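PDB 6HCP: BauA from Acinetobacter baumannii, which serves as a TonB-dependent outer-membrane receptor that takes up ferric preacinetobactin, supplying the bacterium with iron. Local coordinates for residues Ser54-Phe57 and Leu58-Pro61; Asp69-Ile72 and Glu73-Ala77; Asp115-Asn119 and Gly120-Ile124. One frame throughout, in Å; residues are numbered along the deposited sequence.

Contact 1: Ser54-Phe57 and Leu58-Pro61; sequences SKKF and LDTP
The Phe57 ring and the isobutyl group of Leu58 cross one another, CD2 of the ring lying 3.9 Å from CD2 of Leu58, while Leu58 N approaches the ring obliquely. Elsewhere the same ring meets Phe568 edge-to-face. The carboxylate of Asp59 is the second flat group: its OD2 runs beside the aliphatic chain of Lys56, 3.7 Å from Lys56 CB, without reaching the ammonium, since Lys56 NZ and Asp59 OD2 are 5.3 Å apart. A water instead ties the carboxylate to the backbone, donating to Asp59 OD2 and accepting from Lys56 N, and Asp59 OD1 forms a salt bridge with Lys473.

The turn itself closes on Lys56 O, which accepts two bonds from opposite faces of its carbonyl plane: Asp59 N at 2.9 Å, and the hydroxyl of Thr60, whose OG1 donates to Lys56 O at 2.8 Å. Thr60 sets OG1 beside its own backbone N (chi1 -60°), and this rotation turns the hydroxyl back to the carbonyl. Thr60 N also donates to Phe57 O at 3.3 Å, a longer bond. Lys55 bends at its last two torsions (both 71°), which brings its CE to 3.2 Å from Asp59 O; a water that donates to Asp59 O is held only weakly by Lys55 NZ.

These bonds describe a short 3-10 turn by which the chain leaves strand 54-56, itself paired with strand 46-48, before strand 64-68. In the plug of this TonB-dependent receptor the turn faces the barrel wall: Leu58 touches strands 461-473 and 508-520, Phe57 touches strand 524-541, and Lys518 bonds to the carbonyls of Phe57 and Thr60.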
loop_
_atom_site.group_PDB
_atom_site.type_symbol
_atom_site.label_atom_id
_atom_site.label_comp_id
_atom_site.label_asym_id
_atom_site.label_seq_id
_atom_site.Cartn_x
_atom_site.Cartn_y
_atom_site.Cartn_z
ATOM N N SER A 54 38.241 -21.044 -14.902
ATOM C CA SER A 54 37.621 -19.798 -15.319
ATOM C C SER A 54 37.503 -19.731 -16.843
ATOM O O SER A 54 38.460 -19.887 -17.566
ATOM C CB SER A 54 38.385 -18.617 -14.764
ATOM O OG SER A 54 37.846 -17.408 -15.272
ATOM N N LYS A 55 36.301 -19.440 -17.343
ATOM C CA LYS A 55 36.092 -19.242 -18.773
ATOM C C LYS A 55 35.200 -18.012 -18.981
ATOM O O LYS A 55 34.259 -17.795 -18.234
ATOM C CB LYS A 55 35.475 -20.485 -19.419
ATOM C CG LYS A 55 36.362 -21.728 -19.369
ATOM C CD LYS A 55 35.700 -23.001 -19.872
ATOM C CE LYS A 55 35.492 -23.028 -21.374
ATOM N NZ LYS A 55 36.776 -23.173 -22.101
ATOM N N LYS A 56 35.435 -17.310 -20.089
ATOM C CA LYS A 56 34.633 -16.167 -20.486
ATOM C C LYS A 56 33.282 -16.648 -21.027
ATOM O O LYS A 56 33.203 -17.687 -21.655
ATOM C CB LYS A 56 35.347 -15.356 -21.575
ATOM C CG LYS A 56 36.635 -14.657 -21.144
ATOM C CD LYS A 56 37.222 -13.797 -22.250
ATOM C CE LYS A 56 38.701 -14.018 -22.505
ATOM N NZ LYS A 56 39.527 -13.688 -21.320
ATOM N N PHE A 57 32.276 -15.773 -20.898
ATOM C CA PHE A 57 30.919 -15.916 -21.446
ATOM C C PHE A 57 30.920 -16.546 -22.848
ATOM O O PHE A 57 30.304 -17.615 -23.081
ATOM C CB PHE A 57 30.239 -14.537 -21.415
ATOM C CG PHE A 57 28.862 -14.488 -22.027
ATOM C CD1 PHE A 57 27.788 -15.127 -21.421
ATOM C CD2 PHE A 57 28.623 -13.746 -23.172
ATOM C CE1 PHE A 57 26.513 -15.035 -21.963
ATOM C CE2 PHE A 57 27.355 -13.686 -23.732
ATOM C CZ PHE A 57 26.297 -14.313 -23.115
ATOM N N LEU A 58 31.586 -15.900 -23.813
ATOM C CA LEU A 58 31.500 -16.328 -25.212
ATOM C C LEU A 58 32.346 -17.578 -25.496
ATOM O O LEU A 58 32.278 -18.132 -26.606
ATOM C CB LEU A 58 31.967 -15.200 -26.133
ATOM C CG LEU A 58 31.005 -14.030 -26.267
ATOM C CD1 LEU A 58 31.641 -12.952 -27.145
ATOM C CD2 LEU A 58 29.675 -14.489 -26.831
ATOM N N ASP A 59 33.151 -17.998 -24.528
ATOM C CA ASP A 59 33.993 -19.197 -24.698
ATOM C C ASP A 59 33.411 -20.399 -23.935
ATOM O O ASP A 59 34.071 -21.418 -23.805
ATOM C CB ASP A 59 35.401 -18.947 -24.177
ATOM C CG ASP A 59 36.174 -17.907 -24.966
ATOM O OD1 ASP A 59 35.884 -17.763 -26.162
ATOM O OD2 ASP A 59 37.028 -17.228 -24.352
ATOM N N THR A 60 32.232 -20.235 -23.327
ATOM C CA THR A 60 31.682 -21.260 -22.427
ATOM C C THR A 60 30.504 -21.951 -23.106
ATOM O O THR A 60 29.469 -21.318 -23.353
ATOM C CB THR A 60 31.237 -20.643 -21.103
ATOM O OG1 THR A 60 32.354 -20.027 -20.461
ATOM C CG2 THR A 60 30.649 -21.672 -20.158
ATOM N N PRO A 61 30.616 -23.260 -23.431
ATOM C CA PRO A 61 29.543 -23.983 -24.117
ATOM C C PRO A 61 28.521 -24.550 -23.121
ATOM O O PRO A 61 28.072 -25.689 -23.245
ATOM C CB PRO A 61 30.292 -25.099 -24.834
ATOM C CG PRO A 61 31.419 -25.420 -23.878
ATOM C CD PRO A 61 31.805 -24.105 -23.224
HETATM O O HOH W 1 35.232 -23.761 -24.958
HETATM O O HOH W 2 37.686 -18.080 -21.699
#

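Contact 2: Asp69-Ile72 and Glu73-Ala77. With EDO (1,2-ethanediol), chain K.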
loop_
_atom_site.group_PDB
_atom_site.type_symbol
_atom_site.label_atom_id
_atom_site.label_comp_id
_atom_site.label_asym_id
_atom_site.label_seq_id
_atom_site.Cartn_x
_atom_site.Cartn_y
_atom_site.Cartn_z
ATOM N N ASP A 69 28.878 -8.981 -6.102
ATOM C CA ASP A 69 28.527 -8.537 -4.785
ATOM C C ASP A 69 27.766 -7.199 -4.850
ATOM O O ASP A 69 26.965 -6.939 -3.976
ATOM C CB ASP A 69 29.740 -8.478 -3.850
ATOM C CG ASP A 69 30.935 -7.656 -4.329
ATOM O OD1 ASP A 69 31.058 -7.384 -5.535
ATOM O OD2 ASP A 69 31.719 -7.281 -3.471
ATOM N N LYS A 70 28.011 -6.380 -5.874
ATOM C CA LYS A 70 27.258 -5.127 -6.039
ATOM C C LYS A 70 25.770 -5.453 -6.277
ATOM O O LYS A 70 24.880 -4.856 -5.666
ATOM C CB LYS A 70 27.849 -4.278 -7.171
ATOM C CG LYS A 70 27.087 -2.980 -7.491
ATOM C CD LYS A 70 26.801 -2.126 -6.265
ATOM C CE LYS A 70 26.505 -0.665 -6.563
ATOM N NZ LYS A 70 25.356 -0.504 -7.490
ATOM N N TYR A 71 25.495 -6.453 -7.127
ATOM C CA TYR A 71 24.102 -6.907 -7.360
ATOM C C TYR A 71 23.471 -7.425 -6.067
ATOM O O TYR A 71 22.356 -7.057 -5.710
ATOM C CB TYR A 71 24.038 -7.973 -8.453
ATOM C CG TYR A 71 22.639 -8.405 -8.806
ATOM C CD1 TYR A 71 21.745 -7.521 -9.387
ATOM C CD2 TYR A 71 22.188 -9.679 -8.504
ATOM C CE1 TYR A 71 20.471 -7.922 -9.758
ATOM C CE2 TYR A 71 20.923 -10.099 -8.870
ATOM C CZ TYR A 71 20.058 -9.218 -9.499
ATOM O OH TYR A 71 18.795 -9.622 -9.845
ATOM N N ILE A 72 24.238 -8.201 -5.300
ATOM C CA ILE A 72 23.758 -8.752 -4.074
ATOM C C ILE A 72 23.314 -7.620 -3.132
ATOM O O ILE A 72 22.264 -7.719 -2.471
ATOM C CB ILE A 72 24.817 -9.672 -3.446
ATOM C CG1 ILE A 72 25.118 -10.877 -4.349
ATOM C CG2 ILE A 72 24.402 -10.101 -2.061
ATOM C CD1 ILE A 72 26.322 -11.662 -3.898
ATOM N N GLU A 73 24.157 -6.591 -2.977
ATOM C CA GLU A 73 23.812 -5.499 -2.062
ATOM C C GLU A 73 22.643 -4.694 -2.658
ATOM O O GLU A 73 21.793 -4.207 -1.917
ATOM C CB GLU A 73 25.020 -4.604 -1.765
ATOM C CG GLU A 73 26.070 -5.245 -0.861
ATOM C CD GLU A 73 25.743 -5.457 0.612
ATOM O OE1 GLU A 73 26.407 -6.351 1.214
ATOM O OE2 GLU A 73 24.870 -4.717 1.181
ATOM N N ASP A 74 22.599 -4.564 -3.986
ATOM C CA ASP A 74 21.522 -3.803 -4.636
ATOM C C ASP A 74 20.148 -4.455 -4.403
ATOM O O ASP A 74 19.141 -3.754 -4.267
ATOM C CB ASP A 74 21.793 -3.609 -6.120
ATOM C CG ASP A 74 22.857 -2.553 -6.409
ATOM O OD1 ASP A 74 23.182 -1.773 -5.484
ATOM O OD2 ASP A 74 23.363 -2.538 -7.540
ATOM N N LYS A 75 20.098 -5.790 -4.334
ATOM C CA LYS A 75 18.842 -6.503 -4.046
ATOM C C LYS A 75 18.549 -6.548 -2.542
ATOM O O LYS A 75 17.452 -6.973 -2.123
ATOM C CB LYS A 75 18.920 -7.932 -4.613
ATOM C CG LYS A 75 19.139 -8.023 -6.109
ATOM C CD LYS A 75 18.045 -7.367 -6.955
ATOM C CE LYS A 75 16.739 -8.131 -6.860
ATOM N NZ LYS A 75 15.659 -7.551 -7.694
ATOM N N GLN A 76 19.547 -6.215 -1.714
ATOM C CA GLN A 76 19.492 -6.490 -0.256
ATOM C C GLN A 76 19.165 -7.981 -0.030
ATOM O O GLN A 76 18.378 -8.350 0.854
ATOM C CB GLN A 76 18.486 -5.566 0.457
ATOM C CG GLN A 76 18.677 -4.078 0.149
ATOM C CD GLN A 76 17.934 -3.172 1.115
ATOM O OE1 GLN A 76 18.064 -3.279 2.324
ATOM N NE2 GLN A 76 17.022 -2.375 0.585
ATOM N N ALA A 77 19.816 -8.842 -0.812
ATOM C CA ALA A 77 19.562 -10.273 -0.798
ATOM C C ALA A 77 19.958 -10.866 0.557
ATOM O O ALA A 77 21.075 -10.657 1.062
ATOM C CB ALA A 77 20.313 -10.930 -1.935
HETATM C C1 EDO K . 18.049 -0.689 -4.099
HETATM O O1 EDO K . 19.365 -1.113 -4.611
HETATM C C2 EDO K . 17.140 -0.422 -5.315
HETATM O O2 EDO K . 16.888 -1.647 -6.039
HETATM O O HOH W 3 16.862 -7.591 -10.335
#
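Lys75 lies along the phenol of Tyr71, one helical turn earlier, and this is the closely packed side of the contact. Lys75 CG sits over one face of the ring, 3.8 Å from its centroid and 16° off the normal, a CH-pi contact displaced toward the rim. Folds at chi2 and chi3 keep the lysine chain beside the phenol, Lys75 CD being 3.7 Å from Tyr71 OH. A water finishes the pairing by accepting from Lys75 NZ and bonding to Tyr71 OH.

The backbone follows the usual i to i+4 pattern, with Lys75 N donating to Tyr71 O at 2.9 Å, and then stops. Gln76 takes a positive phi (53°), Ala77 N reaches back to Ile72 O at 3.2 Å and Gln76 N to Glu73 O: a Schellman motif ending helix 69-75 of the plug. Beyond it the methyl of Ala77 meets Ile72 CG2 at 4.2 Å, a light apolar touch that helix 81-84 extends, Val83 contacting both residues.

The looser, more exposed side belongs to Lys70. Its CG is anti to the backbone N, and bends at chi2 and chi4 bring the ammonium across to Asp74, where Lys70 NZ bonds to OD2 at 2.8 Å on the syn lone pair and more weakly to OD1 at 3.2 Å. The aspartate, by contrast, is buried; Arg670 of the barrel forms a salt bridge with its OD1 and Gln42 donates to its OD2, an environment that probably favours the ionised carboxylate.

Contact 3: Asp115-Asn119 and Gly120-Ile124. With EDO (1,2-ethanediol), chain P; EDO (1,2-ethanediol), chain G.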
loop_
_atom_site.group_PDB
_atom_site.type_symbol
_atom_site.label_atom_id
_atom_site.label_comp_id
_atom_site.label_asym_id
_atom_site.label_seq_id
_atom_site.Cartn_x
_atom_site.Cartn_y
_atom_site.Cartn_z
ATOM N N ASP A 115 24.371 -28.863 -2.286
ATOM C CA ASP A 115 25.182 -29.141 -3.465
ATOM C C ASP A 115 25.867 -27.884 -4.011
ATOM O O ASP A 115 26.385 -27.885 -5.129
ATOM C CB ASP A 115 24.346 -29.816 -4.558
ATOM C CG ASP A 115 23.966 -31.247 -4.197
ATOM O OD1 ASP A 115 24.549 -31.766 -3.222
ATOM O OD2 ASP A 115 23.049 -31.809 -4.840
ATOM N N MET A 116 25.865 -26.792 -3.247
ATOM C CA MET A 116 26.592 -25.602 -3.698
ATOM C C MET A 116 28.092 -25.814 -3.482
ATOM O O MET A 116 28.486 -26.471 -2.519
ATOM C CB MET A 116 26.158 -24.359 -2.914
ATOM C CG MET A 116 24.673 -24.087 -3.028
ATOM S SD MET A 116 24.340 -22.449 -2.290
ATOM C CE MET A 116 24.741 -22.748 -0.579
ATOM N N SER A 117 28.903 -25.185 -4.330
ATOM C CA SER A 117 30.328 -25.184 -4.136
ATOM C C SER A 117 30.800 -23.818 -3.632
ATOM O O SER A 117 30.116 -22.803 -3.820
ATOM C CB SER A 117 31.046 -25.611 -5.382
ATOM O OG SER A 117 30.694 -24.825 -6.510
ATOM N N MET A 118 31.942 -23.829 -2.927
ATOM C CA MET A 118 32.628 -22.621 -2.489
ATOM C C MET A 118 34.026 -22.593 -3.113
ATOM O O MET A 118 34.780 -23.531 -2.924
ATOM C CB MET A 118 32.749 -22.534 -0.971
ATOM C CG MET A 118 33.402 -21.212 -0.518
ATOM S SD MET A 118 33.598 -21.104 1.271
ATOM C CE MET A 118 31.898 -21.112 1.809
ATOM N N ASN A 119 34.264 -21.630 -4.011
ATOM C CA ASN A 119 35.500 -21.563 -4.770
ATOM C C ASN A 119 35.769 -22.925 -5.432
ATOM O O ASN A 119 36.920 -23.401 -5.474
ATOM C CB ASN A 119 36.662 -21.156 -3.861
ATOM C CG ASN A 119 36.455 -19.795 -3.221
ATOM O OD1 ASN A 119 36.024 -18.857 -3.891
ATOM N ND2 ASN A 119 36.787 -19.676 -1.949
ATOM N N GLY A 120 34.701 -23.568 -5.915
ATOM C CA GLY A 120 34.805 -24.796 -6.709
ATOM C C GLY A 120 34.750 -26.074 -5.875
ATOM O O GLY A 120 34.722 -27.163 -6.453
ATOM N N LEU A 121 34.770 -25.962 -4.545
ATOM C CA LEU A 121 34.819 -27.114 -3.630
ATOM C C LEU A 121 33.445 -27.366 -2.992
ATOM O O LEU A 121 32.874 -26.466 -2.370
ATOM C CB LEU A 121 35.864 -26.842 -2.540
ATOM C CG LEU A 121 36.261 -28.038 -1.674
ATOM C CD1 LEU A 121 36.955 -29.119 -2.506
ATOM C CD2 LEU A 121 37.159 -27.610 -0.522
ATOM N N PHE A 122 33.002 -28.625 -3.024
ATOM C CA PHE A 122 31.716 -29.028 -2.468
ATOM C C PHE A 122 31.890 -29.437 -0.994
ATOM O O PHE A 122 33.006 -29.687 -0.530
ATOM C CB PHE A 122 31.125 -30.123 -3.357
ATOM C CG PHE A 122 30.829 -29.671 -4.763
ATOM C CD1 PHE A 122 31.801 -29.719 -5.752
ATOM C CD2 PHE A 122 29.601 -29.114 -5.081
ATOM C CE1 PHE A 122 31.555 -29.230 -7.025
ATOM C CE2 PHE A 122 29.353 -28.631 -6.359
ATOM C CZ PHE A 122 30.312 -28.723 -7.340
ATOM N N GLY A 123 30.795 -29.372 -0.233
ATOM C CA GLY A 123 30.756 -29.808 1.154
ATOM C C GLY A 123 31.221 -28.769 2.174
ATOM O O GLY A 123 31.487 -29.140 3.343
ATOM N N ILE A 124 31.310 -27.487 1.779
ATOM C CA ILE A 124 31.831 -26.417 2.659
ATOM C C ILE A 124 30.721 -25.437 3.089
ATOM O O ILE A 124 30.762 -24.869 4.198
ATOM C CB ILE A 124 32.972 -25.653 1.967
ATOM C CG1 ILE A 124 34.016 -26.602 1.376
ATOM C CG2 ILE A 124 33.588 -24.637 2.911
ATOM C CD1 ILE A 124 34.593 -27.545 2.407
HETATM C C1 EDO P . 38.309 -26.467 -7.268
HETATM O O1 EDO P . 39.557 -26.712 -7.922
HETATM C C2 EDO P . 38.442 -26.726 -5.779
HETATM O O2 EDO P . 38.697 -25.484 -5.119
HETATM C C1 EDO G . 35.088 -32.041 -3.763
HETATM O O1 EDO G . 34.458 -30.842 -4.274
HETATM C C2 EDO G . 34.079 -32.932 -3.053
HETATM O O2 EDO G . 33.266 -33.649 -3.999
HETATM O O HOH W 4 30.608 -26.144 -0.678
HETATM O O HOH W 5 28.295 -28.987 -1.645
#
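Met118 and Leu121 form an antiparallel hydrogen-bonded pair closing a type I' beta turn, with Met118 N to Leu121 O at 2.9 Å (172° at the hydrogen) and Leu121 N to Met118 O also at 2.9 Å. The corner residues Asn119 and Gly120 both have positive phi, as a type I' turn requires.

On one side of this tight hairpin, Ser117 presents its CB to the Phe122 ring. The CH-pi contact is nearly centred: CB is 3.7 Å from the centroid and 13° off the normal. Phe122 keeps CG beside its backbone N (chi1 -63°), which leads the ring back over the serine, while its edge meets Asp115 O in plane, 3.3 Å from CE2. Ser117 OG is hydrogen-bonded to Asn162 OD1, an acceptor it shares with Gly120 N. On the other side Met118 and Ile124 cross at about a right angle, SD to CG2 at 3.9 Å.

Two waters bridge the segments beside and beyond the pair. One donates to both Met116 O and Leu121 O and accepts from Ile124 N; the other links Met116 O, at 2.7 Å, to Gly123 N. An ethanediol, probably from the crystallisation liquor, accepts from Phe122 N.

The direct hydrogen bonds between the strands are the two of the Met118-Leu121 pair; waters and ethanediol take up further backbone polar groups of this largely buried hairpin. Bonds from Phe122 O to Ser347 and Gly123 O to Ser311 imply that the end of its second strand and the residue after it are held to the barrel through serine hydroxyls.

How the contacts relate
The three contacts follow one another along the chain, all in the plug. Contact 1 turns the chain out of strand 54-56; strand 64-68 then leads straight into the helix of contact 2, and contact 3 comes later, at the hairpin 117-118/121-122. That hairpin and strand 64-68 belong to one five-stranded mixed sheet, at whose two outermost positions strands 64-68 and 121-122 lie. The centres of contacts 1 and 2 are about 24 Å apart, those of contacts 1 and 3 about 20 Å, and those of contacts 2 and 3 about 21 Å, with no direct touch. Each meets different barrel strands, so the plug is held to the surrounding wall at separate places.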